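Local structure of uncharacterized protein (Neosartorya fumigata, 5J5K) at residues A[48-53]-A[114-119]; A[11-16]-A[72-77]; A[25-30]-A[87-92]. The protein binds palmitic acid within an all-helical fold and is probably an antigenic mannoprotein of the fungal cell wall. All coordinates share one frame; numbering follows the deposited sequence.

Contact 1: residues A[48-53]-A[114-119]. With PLM (palmitic acid), chain C.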
loop_
_atom_site.group_PDB
_atom_site.type_symbol
_atom_site.label_atom_id
_atom_site.label_comp_id
_atom_site.label_asym_id
_atom_site.label_seq_id
_atom_site.Cartn_x
_atom_site.Cartn_y
_atom_site.Cartn_z
ATOM N N GLN A 48 0.628 10.409 -3.475
ATOM C CA GLN A 48 -0.651 11.008 -3.065
ATOM C C GLN A 48 -1.852 10.375 -3.796
ATOM O O GLN A 48 -2.941 10.214 -3.212
ATOM C CB GLN A 48 -0.629 12.528 -3.253
ATOM C CG GLN A 48 0.304 13.245 -2.251
ATOM C CD GLN A 48 -0.289 13.304 -0.847
ATOM O OE1 GLN A 48 0.126 12.576 0.069
ATOM N NE2 GLN A 48 -1.287 14.148 -0.686
ATOM N N GLN A 49 -1.649 10.007 -5.058
ATOM C CA GLN A 49 -2.650 9.240 -5.812
ATOM C C GLN A 49 -2.878 7.899 -5.139
ATOM O O GLN A 49 -4.021 7.446 -5.022
ATOM C CB GLN A 49 -2.205 9.044 -7.266
ATOM C CG GLN A 49 -3.255 8.422 -8.185
ATOM C CD GLN A 49 -4.532 9.230 -8.241
ATOM O OE1 GLN A 49 -4.533 10.354 -8.716
ATOM N NE2 GLN A 49 -5.629 8.658 -7.754
ATOM N N LEU A 50 -1.795 7.278 -4.675
ATOM C CA LEU A 50 -1.865 5.990 -3.988
ATOM C C LEU A 50 -2.654 6.117 -2.685
ATOM O O LEU A 50 -3.534 5.295 -2.421
ATOM C CB LEU A 50 -0.468 5.432 -3.709
ATOM C CG LEU A 50 -0.350 4.183 -2.836
ATOM C CD1 LEU A 50 -1.184 3.016 -3.435
ATOM C CD2 LEU A 50 1.116 3.790 -2.659
ATOM N N GLU A 51 -2.367 7.151 -1.894
ATOM C CA GLU A 51 -3.149 7.409 -0.680
ATOM C C GLU A 51 -4.646 7.532 -0.985
ATOM O O GLU A 51 -5.484 6.938 -0.302
ATOM C CB GLU A 51 -2.673 8.678 0.038
ATOM C CG GLU A 51 -1.288 8.562 0.713
ATOM C CD GLU A 51 -0.994 9.753 1.623
ATOM O OE1 GLU A 51 -1.939 10.481 1.985
ATOM O OE2 GLU A 51 0.176 9.960 1.990
ATOM N N SER A 52 -4.973 8.303 -2.011
ATOM C CA SER A 52 -6.359 8.507 -2.403
ATOM C C SER A 52 -7.016 7.188 -2.847
ATOM O O SER A 52 -8.197 6.916 -2.530
ATOM C CB SER A 52 -6.423 9.539 -3.535
ATOM O OG SER A 52 -7.754 9.819 -3.890
ATOM N N ASP A 53 -6.257 6.368 -3.568
ATOM C CA ASP A 53 -6.796 5.118 -4.104
ATOM C C ASP A 53 -7.004 4.069 -2.997
ATOM O O ASP A 53 -7.941 3.262 -3.054
ATOM C CB ASP A 53 -5.916 4.590 -5.257
ATOM C CG ASP A 53 -6.016 5.454 -6.522
ATOM O OD1 ASP A 53 -7.056 6.120 -6.733
ATOM O OD2 ASP A 53 -5.060 5.470 -7.322
ATOM N N ASN A 114 4.190 6.529 7.243
ATOM C CA ASN A 114 3.204 6.536 8.334
ATOM C C ASN A 114 1.751 6.651 7.816
ATOM O O ASN A 114 0.857 5.907 8.265
ATOM C CB ASN A 114 3.543 7.622 9.356
ATOM C CG ASN A 114 4.755 7.253 10.212
ATOM O OD1 ASN A 114 4.797 6.173 10.781
ATOM N ND2 ASN A 114 5.740 8.141 10.293
ATOM N N ALA A 115 1.529 7.537 6.846
ATOM C CA ALA A 115 0.190 7.746 6.279
ATOM C C ALA A 115 -0.259 6.499 5.526
ATOM O O ALA A 115 -1.395 6.043 5.679
ATOM C CB ALA A 115 0.165 8.975 5.351
ATOM N N LEU A 116 0.640 5.935 4.733
ATOM C CA LEU A 116 0.329 4.729 3.969
ATOM C C LEU A 116 0.077 3.515 4.865
ATOM O O LEU A 116 -0.818 2.722 4.583
ATOM C CB LEU A 116 1.431 4.428 2.953
ATOM C CG LEU A 116 1.473 5.411 1.776
ATOM C CD1 LEU A 116 2.755 5.216 0.995
ATOM C CD2 LEU A 116 0.239 5.266 0.880
ATOM N N GLN A 117 0.841 3.360 5.944
ATOM C CA GLN A 117 0.585 2.245 6.842
ATOM C C GLN A 117 -0.798 2.380 7.508
ATOM O O GLN A 117 -1.555 1.399 7.564
ATOM C CB GLN A 117 1.676 2.084 7.906
ATOM C CG GLN A 117 1.437 0.859 8.778
ATOM C CD GLN A 117 2.531 0.578 9.785
ATOM O OE1 GLN A 117 3.386 1.422 10.069
ATOM N NE2 GLN A 117 2.499 -0.629 10.347
ATOM N N SER A 118 -1.111 3.569 8.018
ATOM C CA SER A 118 -2.415 3.831 8.611
ATOM C C SER A 118 -3.567 3.553 7.623
ATOM O O SER A 118 -4.547 2.857 7.963
ATOM C CB SER A 118 -2.469 5.266 9.172
ATOM O OG SER A 118 -3.758 5.558 9.662
ATOM N N LYS A 119 -3.431 4.044 6.392
ATOM C CA LYS A 119 -4.476 3.863 5.378
ATOM C C LYS A 119 -4.611 2.394 4.949
ATOM O O LYS A 119 -5.730 1.903 4.772
ATOM C CB LYS A 119 -4.247 4.793 4.175
ATOM C CG LYS A 119 -4.440 6.270 4.538
ATOM C CD LYS A 119 -4.050 7.230 3.428
ATOM C CE LYS A 119 -4.183 8.685 3.900
ATOM N NZ LYS A 119 -5.588 9.094 4.264
HETATM C C1 PLM C . 10.620 10.251 -2.890
HETATM O O1 PLM C . 11.774 10.693 -3.077
HETATM O O2 PLM C . 10.189 9.352 -3.643
HETATM C C2 PLM C . 9.771 10.787 -1.772
HETATM C C3 PLM C . 8.285 10.747 -2.130
HETATM C C4 PLM C . 7.596 9.388 -2.033
HETATM C C5 PLM C . 8.005 8.535 -0.846
HETATM C C6 PLM C . 6.981 7.435 -0.605
HETATM C C7 PLM C . 7.491 6.426 0.405
HETATM C C8 PLM C . 6.413 5.391 0.709
HETATM C C9 PLM C . 6.505 4.186 -0.211
HETATM C CA PLM C . 5.599 3.060 0.261
HETATM C CB PLM C . 5.469 1.975 -0.797
HETATM C CC PLM C . 4.520 0.864 -0.357
HETATM C CD PLM C . 3.073 1.341 -0.345
HETATM C CE PLM C . 2.105 0.185 -0.182
HETATM C CF PLM C . 0.663 0.637 0.037
HETATM C CG PLM C . -0.280 -0.558 0.210
#
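Leu116 lays its CD2 methyl against the aliphatic part of Glu51, 3.6 Å from Glu51 CG, the two side chains crossing at about a right angle. The same methyl meets Leu50, with Leu116 CD2 3.9 Å from Leu50 CG. The other branch of Leu116 turns to the bound palmitic acid, CD1 lying 3.6 Å from ligand atom CA, while Leu50 CD2 touches ligand atom CD. Leu50 reaches this inner side because its CG stands anti to the backbone N (chi1 172°). Through these two leucine methyls helices 37-62 and 106-130 line part of the palmitic acid site in this helical bundle, their segment axes 10.1 Å apart and nearly parallel (18°). Toward the outer side the packing changes in character. The extended chain of Glu51 spreads its carboxylate between Ala115 and Lys119: OE2 rests 3.5 Å from Ala115 CB, and OE1 lies 3.5 Å from Lys119 CE. The lysine chain bends at its last torsion, about CD-CE, and its NZ, 4.5 Å from Glu51 OE1, makes its salt bridge with Asp55, one turn further along helix 37-62. The carboxylate thus meets the lysine's methylenes rather than its ammonium group, so the contact probably gains its hold from apolar burial on the lipid side and only a modest electrostatic attraction on its partly exposed side.

Contact 2: residues A[11-16]-A[72-77]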
loop_
_atom_site.group_PDB
_atom_site.type_symbol
_atom_site.label_atom_id
_atom_site.label_comp_id
_atom_site.label_asym_id
_atom_site.label_seq_id
_atom_site.Cartn_x
_atom_site.Cartn_y
_atom_site.Cartn_z
ATOM N N THR A 11 -16.154 -3.776 -7.722
ATOM C CA THR A 11 -15.593 -2.452 -7.460
ATOM C C THR A 11 -14.349 -2.535 -6.569
ATOM O O THR A 11 -13.335 -1.898 -6.854
ATOM C CB THR A 11 -16.652 -1.525 -6.825
ATOM O OG1 THR A 11 -17.799 -1.470 -7.681
ATOM C CG2 THR A 11 -16.106 -0.103 -6.632
ATOM N N ILE A 12 -14.429 -3.322 -5.501
ATOM C CA ILE A 12 -13.276 -3.533 -4.607
ATOM C C ILE A 12 -12.102 -4.143 -5.391
ATOM O O ILE A 12 -10.955 -3.714 -5.220
ATOM C CB ILE A 12 -13.625 -4.448 -3.398
ATOM C CG1 ILE A 12 -14.691 -3.801 -2.517
ATOM C CG2 ILE A 12 -12.360 -4.767 -2.557
ATOM C CD1 ILE A 12 -15.311 -4.741 -1.491
ATOM N N LEU A 13 -12.390 -5.133 -6.243
ATOM C CA LEU A 13 -11.333 -5.763 -7.054
ATOM C C LEU A 13 -10.699 -4.729 -8.008
ATOM O O LEU A 13 -9.463 -4.667 -8.146
ATOM C CB LEU A 13 -11.860 -6.978 -7.820
ATOM C CG LEU A 13 -12.293 -8.202 -6.991
ATOM C CD1 LEU A 13 -12.946 -9.265 -7.866
ATOM C CD2 LEU A 13 -11.123 -8.803 -6.265
ATOM N N SER A 14 -11.542 -3.902 -8.633
ATOM C CA SER A 14 -11.039 -2.840 -9.480
ATOM C C SER A 14 -10.163 -1.877 -8.660
ATOM O O SER A 14 -9.078 -1.499 -9.100
ATOM C CB SER A 14 -12.189 -2.090 -10.154
ATOM O OG SER A 14 -11.681 -1.189 -11.121
ATOM N N ASP A 15 -10.629 -1.513 -7.466
ATOM C CA ASP A 15 -9.899 -0.594 -6.586
ATOM C C ASP A 15 -8.528 -1.159 -6.216
ATOM O O ASP A 15 -7.516 -0.443 -6.223
ATOM C CB ASP A 15 -10.670 -0.347 -5.286
ATOM C CG ASP A 15 -11.952 0.419 -5.480
ATOM O OD1 ASP A 15 -12.179 0.988 -6.568
ATOM O OD2 ASP A 15 -12.740 0.474 -4.511
ATOM N N LEU A 16 -8.498 -2.445 -5.891
ATOM C CA LEU A 16 -7.254 -3.108 -5.494
ATOM C C LEU A 16 -6.266 -3.206 -6.658
ATOM O O LEU A 16 -5.050 -3.111 -6.446
ATOM C CB LEU A 16 -7.534 -4.482 -4.869
ATOM C CG LEU A 16 -8.208 -4.475 -3.493
ATOM C CD1 LEU A 16 -8.624 -5.878 -3.108
ATOM C CD2 LEU A 16 -7.297 -3.887 -2.390
ATOM N N SER A 72 -15.270 -13.341 -1.423
ATOM C CA SER A 72 -14.275 -13.282 -0.364
ATOM C C SER A 72 -12.894 -13.803 -0.835
ATOM O O SER A 72 -11.867 -13.188 -0.548
ATOM C CB SER A 72 -14.758 -14.055 0.855
ATOM O OG SER A 72 -13.865 -13.927 1.940
ATOM N N THR A 73 -12.880 -14.920 -1.564
ATOM C CA THR A 73 -11.631 -15.480 -2.095
ATOM C C THR A 73 -10.965 -14.508 -3.072
ATOM O O THR A 73 -9.755 -14.279 -3.003
ATOM C CB THR A 73 -11.858 -16.835 -2.799
ATOM O OG1 THR A 73 -12.392 -17.788 -1.862
ATOM C CG2 THR A 73 -10.554 -17.370 -3.372
ATOM N N SER A 74 -11.754 -13.935 -3.975
ATOM C CA SER A 74 -11.225 -12.985 -4.977
ATOM C C SER A 74 -10.591 -11.775 -4.336
ATOM O O SER A 74 -9.484 -11.376 -4.712
ATOM C CB SER A 74 -12.338 -12.518 -5.922
ATOM O OG SER A 74 -12.751 -13.595 -6.724
ATOM N N VAL A 75 -11.300 -11.191 -3.369
ATOM C CA VAL A 75 -10.823 -9.999 -2.657
ATOM C C VAL A 75 -9.591 -10.320 -1.798
ATOM O O VAL A 75 -8.633 -9.547 -1.763
ATOM C CB VAL A 75 -11.962 -9.378 -1.787
ATOM C CG1 VAL A 75 -11.427 -8.373 -0.774
ATOM C CG2 VAL A 75 -13.010 -8.749 -2.676
ATOM N N THR A 76 -9.621 -11.462 -1.117
ATOM C CA THR A 76 -8.496 -11.908 -0.285
ATOM C C THR A 76 -7.234 -12.098 -1.126
ATOM O O THR A 76 -6.149 -11.623 -0.755
ATOM C CB THR A 76 -8.840 -13.239 0.417
ATOM O OG1 THR A 76 -9.947 -13.037 1.304
ATOM C CG2 THR A 76 -7.666 -13.772 1.188
ATOM N N ASN A 77 -7.383 -12.786 -2.262
ATOM C CA ASN A 77 -6.239 -13.031 -3.149
ATOM C C ASN A 77 -5.711 -11.756 -3.772
ATOM O O ASN A 77 -4.504 -11.626 -3.928
ATOM C CB ASN A 77 -6.572 -14.063 -4.226
ATOM C CG ASN A 77 -6.657 -15.467 -3.664
ATOM O OD1 ASN A 77 -6.721 -15.647 -2.446
ATOM N ND2 ASN A 77 -6.637 -16.464 -4.538
#
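Ser74 meets Leu13 with its CB and its backbone carbonyl: Leu13 CD1 lies 3.8 Å from Ser74 CB, and Leu13 CD2 comes to 3.4 Å from Ser74 O. The two methyls of one leucine are thus spread over the side chain and the peptide of a single serine, whose hydroxyl is engaged along its own helix with the carbonyl of Ala70. Next in sequence, Val75 carries the apolar centre of the contact, and its CA is the one nearest Leu13 CA, at 6.1 Å. Its CG2 methyl sits 4.0 Å from Ile12 CG2 and 4.1 Å from Leu13 CD2, so it is touched by two successive residues of segment 11-16. Val75 CG1, placed anti to the backbone N (chi1 165°), also approaches Ile12 CG2. Here helices 9-32 and 69-81 run side by side in the same direction within the helical bundle, their segment axes 9.8 Å apart at an angle of 12°. Leu127 of helix 106-130 touches both Ile12 and Val75, bringing a third helix against the pair. One turn on from Ile12 along helix 9-32, Leu16 CD1 lies 3.9 Å from Val75 O, again a methyl against a peptide oxygen, and Leu16 also packs on Leu123. Thr76 faces away from segment 11-16, toward helix 133-156, where its side chain touches Asp135, Thr138 and Ile139. Its OG1 donates a 2.7 Å hydrogen bond to Ser72 O from above the carbonyl plane, while Thr76 N reaches that oxygen from the opposite face.

Contact 3: residues A[25-30]-A[87-92]. With PLM (palmitic acid), chain C; MAN (alpha-D-mannopyranose), chain B.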
loop_
_atom_site.group_PDB
_atom_site.type_symbol
_atom_site.label_atom_id
_atom_site.label_comp_id
_atom_site.label_asym_id
_atom_site.label_seq_id
_atom_site.Cartn_x
_atom_site.Cartn_y
_atom_site.Cartn_z
ATOM N N THR A 25 4.121 1.774 -10.209
ATOM C CA THR A 25 4.572 3.059 -10.750
ATOM C C THR A 25 5.502 3.750 -9.748
ATOM O O THR A 25 6.571 4.236 -10.128
ATOM C CB THR A 25 3.384 3.957 -11.145
ATOM O OG1 THR A 25 2.589 3.260 -12.111
ATOM C CG2 THR A 25 3.865 5.305 -11.745
ATOM N N LEU A 26 5.124 3.756 -8.468
ATOM C CA LEU A 26 5.949 4.373 -7.440
ATOM C C LEU A 26 7.335 3.708 -7.365
ATOM O O LEU A 26 8.355 4.387 -7.233
ATOM C CB LEU A 26 5.235 4.322 -6.088
ATOM C CG LEU A 26 5.690 5.227 -4.956
ATOM C CD1 LEU A 26 5.622 6.705 -5.331
ATOM C CD2 LEU A 26 4.834 4.939 -3.700
ATOM N N THR A 27 7.372 2.381 -7.478
ATOM C CA THR A 27 8.636 1.631 -7.497
ATOM C C THR A 27 9.551 2.061 -8.648
ATOM O O THR A 27 10.761 2.210 -8.453
ATOM C CB THR A 27 8.358 0.136 -7.578
ATOM O OG1 THR A 27 7.585 -0.243 -6.433
ATOM C CG2 THR A 27 9.655 -0.690 -7.633
ATOM N N GLN A 28 8.975 2.263 -9.836
ATOM C CA GLN A 28 9.742 2.775 -10.988
ATOM C C GLN A 28 10.374 4.130 -10.677
ATOM O O GLN A 28 11.534 4.378 -11.034
ATOM C CB GLN A 28 8.864 2.908 -12.243
ATOM C CG GLN A 28 8.262 1.602 -12.739
ATOM C CD GLN A 28 7.448 1.768 -14.025
ATOM O OE1 GLN A 28 7.608 2.746 -14.764
ATOM N NE2 GLN A 28 6.578 0.799 -14.299
ATOM N N HIS A 29 9.611 5.007 -10.020
ATOM C CA HIS A 29 10.123 6.308 -9.615
ATOM C C HIS A 29 11.301 6.145 -8.660
ATOM O O HIS A 29 12.333 6.782 -8.843
ATOM C CB HIS A 29 9.023 7.195 -8.987
ATOM C CG HIS A 29 8.119 7.840 -9.996
ATOM N ND1 HIS A 29 8.296 9.136 -10.437
ATOM C CD2 HIS A 29 7.041 7.365 -10.663
ATOM C CE1 HIS A 29 7.368 9.428 -11.332
ATOM N NE2 HIS A 29 6.587 8.373 -11.480
ATOM N N PHE A 30 11.154 5.286 -7.654
ATOM C CA PHE A 30 12.244 5.022 -6.719
ATOM C C PHE A 30 13.503 4.517 -7.426
ATOM O O PHE A 30 14.604 4.977 -7.150
ATOM C CB PHE A 30 11.843 3.977 -5.679
ATOM C CG PHE A 30 10.683 4.380 -4.811
ATOM C CD1 PHE A 30 10.398 5.725 -4.549
ATOM C CD2 PHE A 30 9.895 3.409 -4.221
ATOM C CE1 PHE A 30 9.334 6.076 -3.745
ATOM C CE2 PHE A 30 8.834 3.761 -3.405
ATOM C CZ PHE A 30 8.556 5.102 -3.170
ATOM N N VAL A 87 6.424 -5.002 -0.639
ATOM C CA VAL A 87 7.767 -5.275 -0.157
ATOM C C VAL A 87 8.808 -4.770 -1.158
ATOM O O VAL A 87 9.802 -4.154 -0.769
ATOM C CB VAL A 87 7.958 -6.776 0.149
ATOM C CG1 VAL A 87 9.416 -7.105 0.447
ATOM C CG2 VAL A 87 7.057 -7.205 1.331
ATOM N N THR A 88 8.567 -5.009 -2.444
ATOM C CA THR A 88 9.471 -4.544 -3.499
ATOM C C THR A 88 9.586 -3.019 -3.494
ATOM O O THR A 88 10.677 -2.471 -3.587
ATOM C CB THR A 88 8.985 -5.043 -4.879
ATOM O OG1 THR A 88 9.085 -6.474 -4.919
ATOM C CG2 THR A 88 9.808 -4.451 -6.032
ATOM N N SER A 89 8.446 -2.350 -3.364
ATOM C CA SER A 89 8.394 -0.892 -3.345
ATOM C C SER A 89 9.141 -0.315 -2.132
ATOM O O SER A 89 9.969 0.589 -2.291
ATOM C CB SER A 89 6.938 -0.408 -3.393
ATOM O OG SER A 89 6.843 0.967 -3.763
ATOM N N LEU A 90 8.868 -0.844 -0.939
ATOM C CA LEU A 90 9.585 -0.422 0.273
ATOM C C LEU A 90 11.085 -0.664 0.162
ATOM O O LEU A 90 11.894 0.200 0.524
ATOM C CB LEU A 90 9.040 -1.139 1.499
ATOM C CG LEU A 90 7.590 -0.764 1.837
ATOM C CD1 LEU A 90 7.036 -1.769 2.823
ATOM C CD2 LEU A 90 7.478 0.704 2.367
ATOM N N ASP A 91 11.460 -1.834 -0.350
ATOM C CA ASP A 91 12.875 -2.120 -0.609
ATOM C C ASP A 91 13.513 -1.088 -1.559
ATOM O O ASP A 91 14.662 -0.692 -1.363
ATOM C CB ASP A 91 13.050 -3.543 -1.165
ATOM C CG ASP A 91 12.796 -4.629 -0.111
ATOM O OD1 ASP A 91 12.630 -4.300 1.081
ATOM O OD2 ASP A 91 12.774 -5.825 -0.469
ATOM N N ALA A 92 12.768 -0.663 -2.579
ATOM C CA ALA A 92 13.283 0.259 -3.583
ATOM C C ALA A 92 13.539 1.656 -3.005
ATOM O O ALA A 92 14.552 2.286 -3.340
ATOM C CB ALA A 92 12.327 0.334 -4.783
HETATM C C1 PLM C . 10.620 10.251 -2.890
HETATM O O1 PLM C . 11.774 10.693 -3.077
HETATM O O2 PLM C . 10.189 9.352 -3.643
HETATM C C2 PLM C . 9.771 10.787 -1.772
HETATM C C3 PLM C . 8.285 10.747 -2.130
HETATM C C4 PLM C . 7.596 9.388 -2.033
HETATM C C5 PLM C . 8.005 8.535 -0.846
HETATM C C6 PLM C . 6.981 7.435 -0.605
HETATM C C7 PLM C . 7.491 6.426 0.405
HETATM C C8 PLM C . 6.413 5.391 0.709
HETATM C C9 PLM C . 6.505 4.186 -0.211
HETATM C CA PLM C . 5.599 3.060 0.261
HETATM C CB PLM C . 5.469 1.975 -0.797
HETATM C CC PLM C . 4.520 0.864 -0.357
HETATM C CD PLM C . 3.073 1.341 -0.345
HETATM C CE PLM C . 2.105 0.185 -0.182
HETATM C CF PLM C . 0.663 0.637 0.037
HETATM C CG PLM C . -0.280 -0.558 0.210
HETATM C C1 MAN B . 12.835 -4.517 6.712
HETATM C C2 MAN B . 14.283 -4.529 6.205
HETATM C C3 MAN B . 14.498 -3.522 5.084
HETATM C C4 MAN B . 13.432 -3.727 4.018
HETATM C C5 MAN B . 12.052 -3.605 4.665
HETATM C C6 MAN B . 10.903 -3.713 3.661
HETATM O O2 MAN B . 14.569 -5.813 5.712
HETATM O O3 MAN B . 15.782 -3.666 4.515
HETATM O O4 MAN B . 13.567 -2.783 2.988
HETATM O O5 MAN B . 11.935 -4.638 5.626
HETATM O O6 MAN B . 10.927 -4.951 2.997
#
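Phe30 and Thr27 press against Ser89 and Ala92 where helices 9-32 and 83-95 of the bundle run close together, their segment axes 8.9 Å apart and inclined by 22°. In the tight part, Phe30 CB meets Ala92 CB at 3.8 Å, with that methyl at the ring edge, and Phe30 CE2 lies 3.4 Å from Ser89 OG. The ring continues into the lipid site: its CZ touches the palmitic acid chain, and the ligand carboxyl oxygen O2 lies at the ring edge in its plane, 3.4 Å from Phe30 CE1. Ser89 sets OG anti to the backbone N (chi1 -163°), which carries the hydroxyl to the ligand chain as well as to Thr27. Ser89 OG donates only a weak hydrogen bond to Thr27 OG1, whose stronger polar partner is the carbonyl of Ile23. The looser, solvent side is marked by the exposed Thr88, which offers just its CG2 to Thr27 CG2 at 4.1 Å. Facing away from segment 25-30, Leu90 packs CD2 on the palmitic acid and CB on the mannose O-linked to Ser152. Asp91 OD1 accepts two hydrogen bonds from that sugar, from O4 and O6, each 2.6 Å long.

Overall arrangement
All three contacts join helices running in nearly the same direction, and their segments alternate along the chain: 11-16, 25-30, 48-53, 72-77, 87-92, 114-119. Contacts 2 and 3 share helix 9-32, their centres 22 Å apart, and pair it with the successive helices 69-81 and 83-95. Contact 1 joins helices 37-62 and 106-130; its centre lies 14 Å from that of contact 3 and 18 Å from that of contact 2. Contacts 1 and 3 meet through Leu50 and Leu26, and both touch the palmitic acid, so four helices meet around the lipid. Contact 2 packs the bundle further along, with the side chain of Leu16 about 8 Å from the palmitic acid.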